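Local coordinates for protein jacalin-related lectin Calsepa (Calystegia sepium, PDB 1OUW) that binds mannose and, less strongly, glucose, with a marked preference for their methylated derivatives, and recognises high-mannose N-glycans as a homodimer, at residues F18-R22 against A144-R150; S33-G38 against D66-G70; N40-F46 against L98-F103; V60-D66 against S138-V142; G84-G90 against V117-S123. The contacts are given in a common frame with arbitrary orientation. Where two conformers were deposited one is given. Numbering follows the deposited sequence.

Interaction 1 of 5, residues F18-R22 against A144-R150; sequences FWSFR and AIGTYNR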
# COMPACT_ATOMS: atom_id res chain seq x y z
N PHE B 18 7.61 2.96 -8.57
CA PHE B 18 7.49 2.32 -7.27
C PHE B 18 6.03 2.14 -6.85
O PHE B 18 5.17 2.99 -7.14
CB PHE B 18 8.23 3.18 -6.23
CG PHE B 18 8.19 2.64 -4.82
CD1 PHE B 18 8.84 1.47 -4.51
CD2 PHE B 18 7.49 3.30 -3.82
CE1 PHE B 18 8.82 0.95 -3.22
CE2 PHE B 18 7.47 2.81 -2.53
CZ PHE B 18 8.15 1.63 -2.22
N TRP B 19 5.76 1.04 -6.17
CA TRP B 19 4.47 0.79 -5.54
C TRP B 19 4.70 0.11 -4.18
O TRP B 19 5.72 -0.54 -3.96
CB TRP B 19 3.55 -0.05 -6.43
CG TRP B 19 4.09 -1.38 -6.84
CD1 TRP B 19 4.76 -1.67 -7.99
CD2 TRP B 19 4.00 -2.62 -6.12
NE1 TRP B 19 5.09 -3.00 -8.03
CE2 TRP B 19 4.63 -3.61 -6.90
CE3 TRP B 19 3.41 -3.00 -4.92
CZ2 TRP B 19 4.71 -4.95 -6.50
CZ3 TRP B 19 3.49 -4.33 -4.52
CH2 TRP B 19 4.14 -5.29 -5.32
N SER B 20 3.71 0.22 -3.32
CA SER B 20 3.79 -0.36 -1.98
C SER B 20 2.39 -0.61 -1.43
O SER B 20 1.49 0.22 -1.57
CB SER B 20 4.57 0.55 -1.03
OG SER B 20 4.66 -0.01 0.25
N PHE B 21 2.23 -1.76 -0.79
CA PHE B 21 0.97 -2.15 -0.18
C PHE B 21 1.19 -3.05 1.01
O PHE B 21 1.48 -4.23 0.87
CB PHE B 21 0.11 -2.86 -1.22
CG PHE B 21 -1.28 -3.21 -0.76
CD1 PHE B 21 -2.24 -2.20 -0.61
CD2 PHE B 21 -1.66 -4.53 -0.55
CE1 PHE B 21 -3.55 -2.53 -0.23
CE2 PHE B 21 -2.95 -4.85 -0.20
CZ PHE B 21 -3.91 -3.85 -0.04
N ARG B 22 0.97 -2.48 2.19
CA ARG B 22 1.00 -3.21 3.45
C ARG B 22 -0.27 -2.82 4.21
O ARG B 22 -0.31 -1.79 4.88
CB ARG B 22 2.28 -2.89 4.24
CG ARG B 22 2.61 -3.86 5.35
CD ARG B 22 1.57 -4.01 6.43
NE ARG B 22 2.14 -4.55 7.64
CZ ARG B 22 1.45 -4.99 8.68
NH1 ARG B 22 2.10 -5.35 9.77
NH2 ARG B 22 0.15 -5.10 8.63
N ALA B 144 9.51 -5.24 -10.58
CA ALA B 144 10.19 -5.69 -9.38
C ALA B 144 9.17 -5.98 -8.30
O ALA B 144 8.09 -5.40 -8.31
CB ALA B 144 11.14 -4.64 -8.88
N ILE B 145 9.52 -6.88 -7.40
CA ILE B 145 8.70 -7.14 -6.23
C ILE B 145 9.53 -7.58 -5.06
O ILE B 145 10.53 -8.29 -5.20
CB ILE B 145 7.61 -8.21 -6.57
CG1 ILE B 145 6.62 -8.40 -5.41
CG2 ILE B 145 8.26 -9.56 -7.01
CD1 ILE B 145 5.30 -9.07 -5.82
N GLY B 146 9.11 -7.11 -3.90
CA GLY B 146 9.69 -7.48 -2.63
C GLY B 146 8.63 -7.58 -1.56
O GLY B 146 7.44 -7.46 -1.87
N THR B 147 9.04 -7.83 -0.33
CA THR B 147 8.10 -8.10 0.75
C THR B 147 8.33 -7.22 1.96
O THR B 147 9.47 -6.77 2.23
CB THR B 147 8.18 -9.57 1.19
OG1 THR B 147 9.52 -9.81 1.62
CG2 THR B 147 7.90 -10.52 0.03
N TYR B 148 7.27 -7.00 2.72
CA TYR B 148 7.30 -6.52 4.11
C TYR B 148 7.09 -7.71 5.03
O TYR B 148 6.26 -8.57 4.76
CB TYR B 148 6.20 -5.48 4.38
CG TYR B 148 6.37 -4.21 3.64
CD1 TYR B 148 7.32 -3.30 4.05
CD2 TYR B 148 5.55 -3.89 2.56
CE1 TYR B 148 7.50 -2.13 3.38
CE2 TYR B 148 5.72 -2.70 1.88
CZ TYR B 148 6.69 -1.83 2.30
OH TYR B 148 6.90 -0.63 1.63
N ASN B 149 7.84 -7.73 6.12
CA ASN B 149 7.98 -8.89 6.99
C ASN B 149 7.79 -8.51 8.44
O ASN B 149 8.20 -7.45 8.87
CB ASN B 149 9.37 -9.49 6.77
CG ASN B 149 9.53 -9.97 5.36
OD1 ASN B 149 9.16 -11.09 5.03
ND2 ASN B 149 10.00 -9.10 4.48
N ARG B 150 7.17 -9.39 9.20
CA ARG B 150 6.89 -9.14 10.62
C ARG B 150 6.87 -10.48 11.35
O ARG B 150 6.35 -11.45 10.84
CB ARG B 150 5.53 -8.43 10.77
CG ARG B 150 5.12 -8.01 12.17
CD ARG B 150 3.69 -7.50 12.18
NE ARG B 150 3.20 -7.07 13.49
CZ ARG B 150 2.60 -7.86 14.40
NH1 ARG B 150 2.46 -9.16 14.18
NH2 ARG B 150 2.16 -7.34 15.54
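One hydrogen bond joins the two segments directly: Ser-20 OG lies 2.7 Å from Tyr-148 OH, at the edge of the phenol ring. Strands 17-22 and 142-151 belong to the same four-stranded sheet of the beta-prism but are not neighbours, since strand 129-138 runs between them; their axes come no closer than 8.2 Å, inclined at 29°, so side chains, mostly long ones, bridge the gap. Apolar packing comes from Trp-19, whose p rotamer brings CH2 to 4.0 Å from Ile-145 CD1, and from the aliphatic part of Arg-22, with CB 3.8 Å from Tyr-148 CD2. The two arginines approach each other, Arg-22 NH1 lying 4.2 Å from Arg-150 NE, but find separate partners: Arg-22 forms a salt bridge with Asp-5, and Arg-150 bonds to Asn-17 of the second subunit. Ser-20 also bonds to Ser-20 of the second subunit, to which the sheet continues. Serine and tyrosine thus place linked, buried hydroxyls beside the dimer interface, while tryptophan serves the hydrophobic interior.

Interaction 2 of 5, residues S33-G38 against D66-G70; sequences SYGGGG and DSITG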
# COMPACT_ATOMS: atom_id res chain seq x y z
N SER B 33 -2.72 -11.52 -13.19
CA SER B 33 -3.32 -11.23 -14.50
C SER B 33 -2.30 -11.47 -15.58
O SER B 33 -1.15 -11.07 -15.43
CB SER B 33 -3.77 -9.78 -14.59
OG SER B 33 -4.84 -9.52 -13.70
N TYR B 34 -2.73 -12.10 -16.67
CA TYR B 34 -1.85 -12.49 -17.77
C TYR B 34 -2.23 -11.74 -19.02
O TYR B 34 -3.37 -11.35 -19.18
CB TYR B 34 -1.99 -13.98 -18.06
CG TYR B 34 -1.67 -14.88 -16.90
CD1 TYR B 34 -0.36 -15.14 -16.55
CD2 TYR B 34 -2.67 -15.49 -16.16
CE1 TYR B 34 -0.04 -15.97 -15.50
CE2 TYR B 34 -2.36 -16.32 -15.08
CZ TYR B 34 -1.04 -16.56 -14.77
OH TYR B 34 -0.70 -17.40 -13.73
N GLY B 35 -1.27 -11.61 -19.92
CA GLY B 35 -1.52 -11.05 -21.23
C GLY B 35 -0.96 -11.93 -22.32
O GLY B 35 -0.34 -12.96 -22.06
N GLY B 36 -1.23 -11.55 -23.57
CA GLY B 36 -0.59 -12.17 -24.71
C GLY B 36 -1.19 -13.50 -25.10
O GLY B 36 -0.64 -14.19 -25.96
N GLY B 37 -2.32 -13.87 -24.48
CA GLY B 37 -2.97 -15.13 -24.75
C GLY B 37 -2.23 -16.34 -24.20
O GLY B 37 -2.53 -17.48 -24.59
N GLY B 38 -1.28 -16.10 -23.30
CA GLY B 38 -0.50 -17.16 -22.69
C GLY B 38 -0.30 -16.88 -21.22
O GLY B 38 -0.96 -16.04 -20.63
N ASP B 66 -2.31 -3.45 -23.56
CA ASP B 66 -2.48 -4.87 -23.88
C ASP B 66 -3.54 -5.50 -22.99
O ASP B 66 -3.51 -5.34 -21.77
CB ASP B 66 -1.18 -5.63 -23.71
CG ASP B 66 -0.10 -5.23 -24.72
OD1 ASP B 66 -0.32 -4.38 -25.63
OD2 ASP B 66 1.04 -5.75 -24.66
N SER B 67 -4.48 -6.21 -23.61
CA SER B 67 -5.58 -6.79 -22.89
C SER B 67 -5.13 -7.87 -21.92
O SER B 67 -4.20 -8.61 -22.16
CB SER B 67 -6.62 -7.34 -23.85
OG SER B 67 -6.16 -8.49 -24.51
N ILE B 68 -5.82 -7.96 -20.79
CA ILE B 68 -5.65 -9.09 -19.88
C ILE B 68 -6.43 -10.25 -20.49
O ILE B 68 -7.62 -10.13 -20.75
CB ILE B 68 -6.14 -8.71 -18.46
CG1 ILE B 68 -5.20 -7.67 -17.85
CG2 ILE B 68 -6.24 -9.98 -17.58
CD1 ILE B 68 -5.67 -7.11 -16.51
N THR B 69 -5.73 -11.35 -20.78
CA THR B 69 -6.28 -12.50 -21.48
C THR B 69 -6.53 -13.69 -20.56
O THR B 69 -7.07 -14.71 -21.00
CB THR B 69 -5.34 -12.93 -22.62
OG1 THR B 69 -4.01 -13.10 -22.12
CG2 THR B 69 -5.21 -11.83 -23.67
N GLY B 70 -6.14 -13.58 -19.29
CA GLY B 70 -6.46 -14.61 -18.33
C GLY B 70 -6.05 -14.20 -16.93
O GLY B 70 -5.29 -13.26 -16.77
O HOH W 1 -2.32 -8.98 -23.98
O HOH W 2 -3.61 -15.41 -20.94
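Tyr-34 satisfies both of its backbone groups on the segment 66-70: its N donates to Gly-70 O at 2.8 Å, and its O accepts from Thr-69 N at 2.9 Å. The same carbonyl receives a CA-H...O contact from Ile-68 CA at 3.3 Å. Because Thr-69 and Gly-70 both face Tyr-34, the pairing is a classic beta bulge, set where strand 68-75 joins the edge of the sheet beside strand 29-35, near one end of the beta-prism. Beyond Tyr-34 the chain reverses through a type I' turn from Gly-35 to Gly-38, in which Gly-36 and Gly-37 adopt positive phi, a conformation that favours glycine. Two of the turn's amides are met across the contact. Gly-37 N donates to Thr-69 OG1 at 3.0 Å, so the threonine hydroxyl reaches where its backbone cannot; Gly-36 N donates to a water 2.8 Å away that in turn donates to Ser-67 O at 2.6 Å. A second water donates to Gly-38 O at 2.7 Å and lies 2.6 Å from Thr-69 OG1. The phenol of Tyr-34 is bonded to Glu-72, further along the partner strand, and Ile-68 CD1 packs 3.8 Å from Ser-33 OG.

Interaction 3 of 5, residues N40-F46 against L98-F103; sequences NPIALTF and LRSITF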
# COMPACT_ATOMS: atom_id res chain seq x y z
N ASN B 40 1.67 -15.19 -19.33
CA ASN B 40 2.61 -14.07 -19.19
C ASN B 40 2.08 -13.09 -18.16
O ASN B 40 1.16 -12.34 -18.46
CB ASN B 40 2.74 -13.36 -20.54
CG ASN B 40 3.05 -14.32 -21.67
OD1 ASN B 40 4.15 -14.89 -21.72
ND2 ASN B 40 2.09 -14.52 -22.57
N PRO B 41 2.61 -13.10 -16.93
CA PRO B 41 2.07 -12.19 -15.91
C PRO B 41 2.31 -10.75 -16.32
O PRO B 41 3.42 -10.40 -16.75
CB PRO B 41 2.86 -12.53 -14.65
CG PRO B 41 3.57 -13.74 -14.92
CD PRO B 41 3.66 -13.96 -16.37
N ILE B 42 1.26 -9.93 -16.25
CA ILE B 42 1.41 -8.51 -16.48
C ILE B 42 0.90 -7.65 -15.32
O ILE B 42 1.24 -6.47 -15.27
CB ILE B 42 0.79 -8.04 -17.82
CG1 ILE B 42 -0.71 -8.25 -17.85
CG2 ILE B 42 1.48 -8.75 -18.99
CD1 ILE B 42 -1.44 -7.60 -19.06
N ALA B 43 0.10 -8.20 -14.42
CA ALA B 43 -0.36 -7.43 -13.26
C ALA B 43 -0.58 -8.37 -12.08
O ALA B 43 -0.83 -9.56 -12.27
CB ALA B 43 -1.65 -6.65 -13.59
N LEU B 44 -0.53 -7.79 -10.88
CA LEU B 44 -0.83 -8.46 -9.61
C LEU B 44 -1.81 -7.61 -8.83
O LEU B 44 -1.68 -6.40 -8.77
CB LEU B 44 0.44 -8.65 -8.76
CG LEU B 44 1.51 -9.51 -9.41
CD1 LEU B 44 2.80 -9.40 -8.64
CD2 LEU B 44 1.05 -10.96 -9.54
N THR B 45 -2.82 -8.25 -8.25
CA THR B 45 -3.74 -7.60 -7.36
C THR B 45 -3.63 -8.24 -6.00
O THR B 45 -3.65 -9.48 -5.91
CB THR B 45 -5.15 -7.76 -7.88
OG1 THR B 45 -5.26 -7.15 -9.18
CG2 THR B 45 -6.15 -7.05 -6.93
N PHE B 46 -3.48 -7.44 -4.96
CA PHE B 46 -3.48 -7.93 -3.58
C PHE B 46 -4.63 -7.29 -2.86
O PHE B 46 -4.83 -6.08 -2.95
CB PHE B 46 -2.19 -7.52 -2.85
CG PHE B 46 -0.93 -7.92 -3.57
CD1 PHE B 46 -0.52 -9.24 -3.57
CD2 PHE B 46 -0.19 -7.01 -4.29
CE1 PHE B 46 0.64 -9.62 -4.24
CE2 PHE B 46 0.94 -7.41 -4.96
CZ PHE B 46 1.34 -8.72 -4.93
N LEU B 98 8.74 -9.49 -14.56
CA LEU B 98 8.35 -10.71 -13.87
C LEU B 98 7.75 -11.68 -14.88
O LEU B 98 6.85 -11.31 -15.62
CB LEU B 98 7.33 -10.38 -12.79
CG LEU B 98 6.91 -11.53 -11.87
CD1 LEU B 98 8.01 -11.90 -10.90
CD2 LEU B 98 5.64 -11.12 -11.11
N ARG B 99 8.28 -12.90 -14.92
CA ARG B 99 7.81 -13.93 -15.84
C ARG B 99 7.08 -15.05 -15.11
O ARG B 99 6.22 -15.72 -15.69
CB ARG B 99 8.96 -14.50 -16.66
CG ARG B 99 9.59 -13.51 -17.58
CD ARG B 99 8.70 -13.05 -18.70
NE ARG B 99 8.57 -14.06 -19.75
CZ ARG B 99 7.44 -14.41 -20.36
NH1 ARG B 99 6.27 -13.88 -20.02
NH2 ARG B 99 7.48 -15.32 -21.32
N SER B 100 7.43 -15.25 -13.84
CA SER B 100 6.71 -16.24 -13.04
C SER B 100 6.81 -15.87 -11.57
O SER B 100 7.76 -15.23 -11.15
CB SER B 100 7.21 -17.67 -13.30
OG SER B 100 8.50 -17.83 -12.82
N ILE B 101 5.81 -16.24 -10.80
CA ILE B 101 5.82 -16.02 -9.37
C ILE B 101 5.07 -17.14 -8.65
O ILE B 101 4.06 -17.66 -9.15
CB ILE B 101 5.25 -14.60 -9.03
CG1 ILE B 101 5.44 -14.28 -7.54
CG2 ILE B 101 3.79 -14.50 -9.41
CD1 ILE B 101 5.40 -12.79 -7.24
N THR B 102 5.56 -17.46 -7.46
CA THR B 102 4.97 -18.42 -6.54
C THR B 102 4.77 -17.72 -5.20
O THR B 102 5.65 -17.01 -4.74
CB THR B 102 5.90 -19.64 -6.41
OG1 THR B 102 5.86 -20.37 -7.65
CG2 THR B 102 5.43 -20.60 -5.35
N PHE B 103 3.61 -17.95 -4.58
CA PHE B 103 3.26 -17.39 -3.27
C PHE B 103 3.20 -18.54 -2.29
O PHE B 103 2.31 -19.39 -2.39
CB PHE B 103 1.92 -16.66 -3.33
CG PHE B 103 1.95 -15.43 -4.22
CD1 PHE B 103 2.52 -14.24 -3.76
CD2 PHE B 103 1.48 -15.48 -5.52
CE1 PHE B 103 2.56 -13.13 -4.58
CE2 PHE B 103 1.52 -14.36 -6.32
CZ PHE B 103 2.07 -13.20 -5.86
O HOH W 3 5.80 -15.01 -23.98
O HOH W 4 5.30 -8.82 -15.48
O HOH W 5 5.55 -11.72 -18.09
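Pro-41 is the bump at the near point of the two strands: its ring points at the segment 98-103 and sets CD 3.2 Å from Arg-99 O. The strands cross at 91° with axes 6.1 Å apart, and from here they diverge, the CA atoms of Phe-46 and Phe-103 being 11.6 Å apart. Leu-44 fits the hollow between Leu-98, Ile-101 and Phe-103, with CD1 4.1 Å from Leu-98 CD2 and CD2 4.5 Å from Ile-101 CG2 and 4.4 Å from Phe-103 CZ. At the wide end two rings span the gap, Phe-46 CE1 meeting Phe-103 CE1 at 4.0 Å; Ile-145 of the third sheet packs on Leu-44, Phe-46 and Ile-101, completing the core of the beta-prism. At the narrow end the contact turns polar. Arg-99 folds back, with three successive m torsions, so that NH1 donates to Asn-40 OD1 at 2.9 Å. Two waters occupy the space beside the proline, each donating to Pro-41 O and Leu-98 O, and one also accepts from Arg-99 NH1 at 3.0 Å. Branched and aromatic groups thus make a buried apolar interior, while carbonyls that face each other without a donor are reconciled by solvent.

Interaction 4 of 5, residues V60-D66 against S138-V142; sequences VGGGGPD and SGYYV. With EDO (1,2-ethanediol), chain I.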
# COMPACT_ATOMS: atom_id res chain seq x y z
N VAL B 60 -1.13 -3.61 -9.42
CA VAL B 60 0.11 -3.09 -9.94
C VAL B 60 0.42 -3.82 -11.23
O VAL B 60 0.11 -5.00 -11.35
CB VAL B 60 1.24 -3.20 -8.90
CG1 VAL B 60 0.88 -2.40 -7.64
CG2 VAL B 60 1.54 -4.64 -8.52
N GLY B 61 1.02 -3.12 -12.18
CA GLY B 61 1.18 -3.62 -13.54
C GLY B 61 -0.09 -3.38 -14.31
O GLY B 61 -1.04 -2.79 -13.80
N GLY B 62 -0.12 -3.80 -15.57
CA GLY B 62 -1.33 -3.64 -16.36
C GLY B 62 -1.60 -2.21 -16.79
O GLY B 62 -2.73 -1.89 -17.12
N GLY B 63 -0.57 -1.37 -16.84
CA GLY B 63 -0.73 0.06 -17.12
C GLY B 63 -0.82 0.41 -18.59
O GLY B 63 -1.06 1.56 -18.94
N GLY B 64 -0.59 -0.57 -19.45
CA GLY B 64 -0.57 -0.35 -20.89
C GLY B 64 -1.83 -0.82 -21.58
O GLY B 64 -2.78 -1.24 -20.93
N PRO B 65 -1.80 -0.79 -22.90
CA PRO B 65 -2.98 -1.12 -23.70
C PRO B 65 -3.28 -2.59 -23.82
O PRO B 65 -4.40 -2.94 -24.19
CB PRO B 65 -2.61 -0.59 -25.08
CG PRO B 65 -1.11 -0.73 -25.13
CD PRO B 65 -0.65 -0.38 -23.74
N ASP B 66 -2.31 -3.45 -23.56
CA ASP B 66 -2.48 -4.87 -23.88
C ASP B 66 -3.54 -5.50 -22.99
O ASP B 66 -3.51 -5.34 -21.77
CB ASP B 66 -1.18 -5.63 -23.71
CG ASP B 66 -0.10 -5.23 -24.72
OD1 ASP B 66 -0.32 -4.38 -25.63
OD2 ASP B 66 1.04 -5.75 -24.66
N SER B 138 6.46 -1.17 -11.09
CA SER B 138 5.58 -1.64 -12.15
C SER B 138 5.30 -0.54 -13.13
O SER B 138 5.40 0.64 -12.83
CB SER B 138 4.26 -2.18 -11.60
OG SER B 138 3.51 -1.13 -11.03
N GLY B 139 4.86 -0.95 -14.31
CA GLY B 139 4.36 -0.04 -15.33
C GLY B 139 3.33 -0.78 -16.16
O GLY B 139 2.26 -1.13 -15.67
N TYR B 140 3.67 -1.06 -17.40
CA TYR B 140 2.84 -1.94 -18.20
C TYR B 140 2.88 -3.36 -17.62
O TYR B 140 1.90 -4.09 -17.70
CB TYR B 140 3.30 -1.97 -19.65
CG TYR B 140 2.97 -0.71 -20.44
CD1 TYR B 140 2.59 0.48 -19.83
CD2 TYR B 140 3.02 -0.73 -21.82
CE1 TYR B 140 2.29 1.61 -20.58
CE2 TYR B 140 2.73 0.37 -22.56
CZ TYR B 140 2.38 1.55 -21.94
OH TYR B 140 2.07 2.68 -22.70
N TYR B 141 4.01 -3.73 -17.03
CA TYR B 141 4.22 -5.07 -16.48
C TYR B 141 4.75 -4.93 -15.06
O TYR B 141 4.71 -3.85 -14.49
CB TYR B 141 5.18 -5.88 -17.36
CG TYR B 141 4.76 -5.76 -18.79
CD1 TYR B 141 5.58 -5.16 -19.73
CD2 TYR B 141 3.50 -6.16 -19.17
CE1 TYR B 141 5.16 -5.02 -21.04
CE2 TYR B 141 3.07 -6.02 -20.47
CZ TYR B 141 3.90 -5.45 -21.40
OH TYR B 141 3.46 -5.30 -22.69
N VAL B 142 5.15 -6.02 -14.43
CA VAL B 142 5.69 -5.94 -13.07
C VAL B 142 7.20 -5.98 -13.19
O VAL B 142 7.78 -6.97 -13.65
CB VAL B 142 5.17 -7.06 -12.18
CG1 VAL B 142 5.81 -6.97 -10.79
CG2 VAL B 142 3.63 -7.00 -12.11
C1 EDO I . 7.57 -0.67 -17.99
O1 EDO I . 6.31 -0.15 -18.37
C2 EDO I . 7.43 -2.16 -17.82
O2 EDO I . 6.50 -2.37 -16.79
O HOH W 6 1.79 -0.31 -13.08
O HOH W 7 0.23 -3.29 -19.70
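Four consecutive glycines, Gly-61 to Gly-64, let one loop lie almost directly against another. The closest CA atoms, those of Gly-63 and Tyr-140, are 4.2 Å apart, and a side chain at Gly-63 or Gly-64 would collide with Gly-139 O or with the Tyr-140 ring. Gly-64 CA instead sits over the face of that ring, 3.3 Å from its centroid, as a CH-pi contact; Pro-65 CD extends the packing at 3.7 Å from Tyr-140 CE2. Gly-61 and Gly-62 have positive phi, which also favours glycine. Amides of the glycine run find carbonyls opposite: Gly-62 N donates to Tyr-140 O at 2.9 Å and Gly-63 N to Gly-139 O at 3.1 Å. One water accepts from Gly-64 N and donates to Tyr-140 O; another accepts from Gly-61 N, donates to Gly-139 O and lies 2.8 Å from Ser-138 OG. Tyr-141 OH adds a weak bond to Asp-66 OD2 at 3.2 Å. While its carbonyls face the glycines, two amides of loop 138-142 bind a diol: Tyr-140 N donates to ethanediol O1 at 3.0 Å and Tyr-141 N to O2 at 2.8 Å, and Asp-143 also bonds to it. Residues 139-143 bind N-glycans, so the ethanediol, probably from the crystallisation liquor, seems to mimic sugar hydroxyls in the carbohydrate site of a jacalin-related lectin.

Interaction 5 of 5, residues G84-G90 against V117-S123; sequences GISGTFG and VGTPFSS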
# COMPACT_ATOMS: atom_id res chain seq x y z
N GLY B 84 6.51 -16.69 2.02
CA GLY B 84 7.57 -16.54 1.05
C GLY B 84 7.07 -16.24 -0.35
O GLY B 84 5.90 -16.52 -0.68
N ILE B 85 7.93 -15.65 -1.18
CA ILE B 85 7.70 -15.61 -2.62
C ILE B 85 8.98 -16.03 -3.35
O ILE B 85 10.09 -15.95 -2.81
CB ILE B 85 7.22 -14.23 -3.14
CG1 ILE B 85 8.22 -13.13 -2.86
CG2 ILE B 85 5.88 -13.87 -2.55
CD1 ILE B 85 7.88 -11.84 -3.58
N SER B 86 8.79 -16.47 -4.57
CA SER B 86 9.86 -16.82 -5.48
C SER B 86 9.35 -16.65 -6.90
O SER B 86 8.16 -16.50 -7.13
CB SER B 86 10.36 -18.24 -5.20
OG SER B 86 9.31 -19.20 -5.37
N GLY B 87 10.23 -16.70 -7.88
CA GLY B 87 9.79 -16.57 -9.26
C GLY B 87 10.95 -16.38 -10.20
O GLY B 87 12.07 -16.73 -9.86
N THR B 88 10.68 -15.81 -11.36
CA THR B 88 11.72 -15.49 -12.31
C THR B 88 11.44 -14.15 -12.97
O THR B 88 10.29 -13.73 -13.10
CB THR B 88 11.85 -16.56 -13.42
OG1 THR B 88 10.62 -16.62 -14.16
CG2 THR B 88 12.07 -18.00 -12.87
N PHE B 89 12.50 -13.55 -13.48
CA PHE B 89 12.46 -12.37 -14.31
C PHE B 89 13.09 -12.68 -15.66
O PHE B 89 14.06 -13.40 -15.75
CB PHE B 89 13.22 -11.22 -13.64
CG PHE B 89 12.42 -10.53 -12.58
CD1 PHE B 89 12.41 -11.00 -11.28
CD2 PHE B 89 11.61 -9.46 -12.90
CE1 PHE B 89 11.64 -10.37 -10.30
CE2 PHE B 89 10.84 -8.84 -11.92
CZ PHE B 89 10.87 -9.31 -10.63
N GLY B 90 12.52 -12.12 -16.71
CA GLY B 90 13.03 -12.35 -18.05
C GLY B 90 12.28 -11.54 -19.07
O GLY B 90 11.46 -10.71 -18.75
N VAL B 117 10.91 -19.47 -16.96
CA VAL B 117 11.88 -18.93 -17.90
C VAL B 117 12.53 -17.72 -17.25
O VAL B 117 11.91 -16.99 -16.47
CB VAL B 117 11.26 -18.57 -19.26
CG1 VAL B 117 10.65 -19.81 -19.91
CG2 VAL B 117 10.21 -17.44 -19.13
N GLY B 118 13.80 -17.51 -17.58
CA GLY B 118 14.53 -16.36 -17.12
C GLY B 118 15.24 -16.70 -15.84
O GLY B 118 15.46 -17.87 -15.51
N THR B 119 15.60 -15.65 -15.10
CA THR B 119 16.47 -15.77 -13.95
C THR B 119 15.66 -15.87 -12.66
O THR B 119 14.80 -15.03 -12.41
CB THR B 119 17.37 -14.54 -13.89
OG1 THR B 119 18.18 -14.50 -15.08
CG2 THR B 119 18.36 -14.64 -12.77
N PRO B 120 15.96 -16.87 -11.84
CA PRO B 120 15.22 -17.07 -10.59
C PRO B 120 15.53 -16.09 -9.46
O PRO B 120 16.63 -15.56 -9.34
CB PRO B 120 15.65 -18.47 -10.16
CG PRO B 120 17.02 -18.61 -10.70
CD PRO B 120 17.00 -17.91 -12.02
N PHE B 121 14.53 -15.87 -8.61
CA PHE B 121 14.68 -15.21 -7.33
C PHE B 121 13.85 -15.95 -6.28
O PHE B 121 12.86 -16.62 -6.60
CB PHE B 121 14.25 -13.72 -7.37
CG PHE B 121 12.75 -13.50 -7.46
CD1 PHE B 121 12.12 -13.54 -8.67
CD2 PHE B 121 11.99 -13.29 -6.31
CE1 PHE B 121 10.75 -13.37 -8.76
CE2 PHE B 121 10.61 -13.13 -6.41
CZ PHE B 121 10.00 -13.17 -7.63
N SER B 122 14.25 -15.80 -5.03
CA SER B 122 13.47 -16.30 -3.91
C SER B 122 13.72 -15.48 -2.66
O SER B 122 14.84 -15.02 -2.38
CB SER B 122 13.82 -17.76 -3.63
OG SER B 122 13.01 -18.28 -2.60
N SER B 123 12.67 -15.27 -1.88
CA SER B 123 12.81 -14.74 -0.54
C SER B 123 13.37 -15.85 0.35
O SER B 123 13.42 -17.00 -0.07
CB SER B 123 11.46 -14.24 -0.01
OG SER B 123 10.58 -15.32 0.21
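Backbone hydrogen bonds in two-way pairs tie these antiparallel strands together. Phe-89 N donates to Thr-119 O at 2.9 Å while Thr-119 N returns a bond to Phe-89 O at 2.8 Å; the bonds from Gly-87 N to Phe-121 O and from Phe-121 N to Gly-87 O are both 2.9 Å. Strand 119-122 thereby forms an edge of one sheet of the beta-prism, next to strand 82-92. Pro-120, which lacks an amide proton, suits its place opposite Thr-88, a non-hydrogen-bonded pair in which none is required. Side-chain hydroxyls help secure both ends. Thr-88 OG1 donates to Val-117 O at 2.7 Å and is also bonded to Ser-100, while Ser-123 OG accepts from Ile-85 N at 3.0 Å, beside the backbone bond from Ser-123 N to Ile-85 O at 2.8 Å. Gly-118, with phi near 92°, lets the chain enter the strand where a side chain would strike Phe-89 O. Packing centres on Phe-121, whose p rotamer lays the ring across its partner strand, with Gly-87 N over one face; a CB on Gly-87 would clash with it, so glycine fits there. Trp-11 of a neighbouring sheet meets the same ring. Ile-85 CD1 touches the edge of the Phe-121 ring, 4.1 Å from Phe-121 CE2, and the obliquely placed ring of Phe-89 brings CE1 to 3.5 Å from Phe-121 CE1.

How the interactions relate
Each of the three sheets of the beta-prism is represented: interaction 1 lies in one, interaction 2 in the second and interaction 5 in the third, while interaction 3 joins the second and third about 6 Å from the chain's centre. Ile-145 links them, its CD1 being 3.8 Å from Leu-44 CD1 and its CG2 4.0 Å from Phe-121 CZ. Interaction 4 holds the glycan-binding loop, with its centre about 11 Å from those of interactions 2 and 3; it shares Asp-66 with the former and is tied to the latter through Leu-98 N and Val-142 O, 2.8 Å apart. Trp-19 CG, 3.5 Å from Val-60 CG1, connects the strand end beside this loop to interaction 1 at the dimer interface.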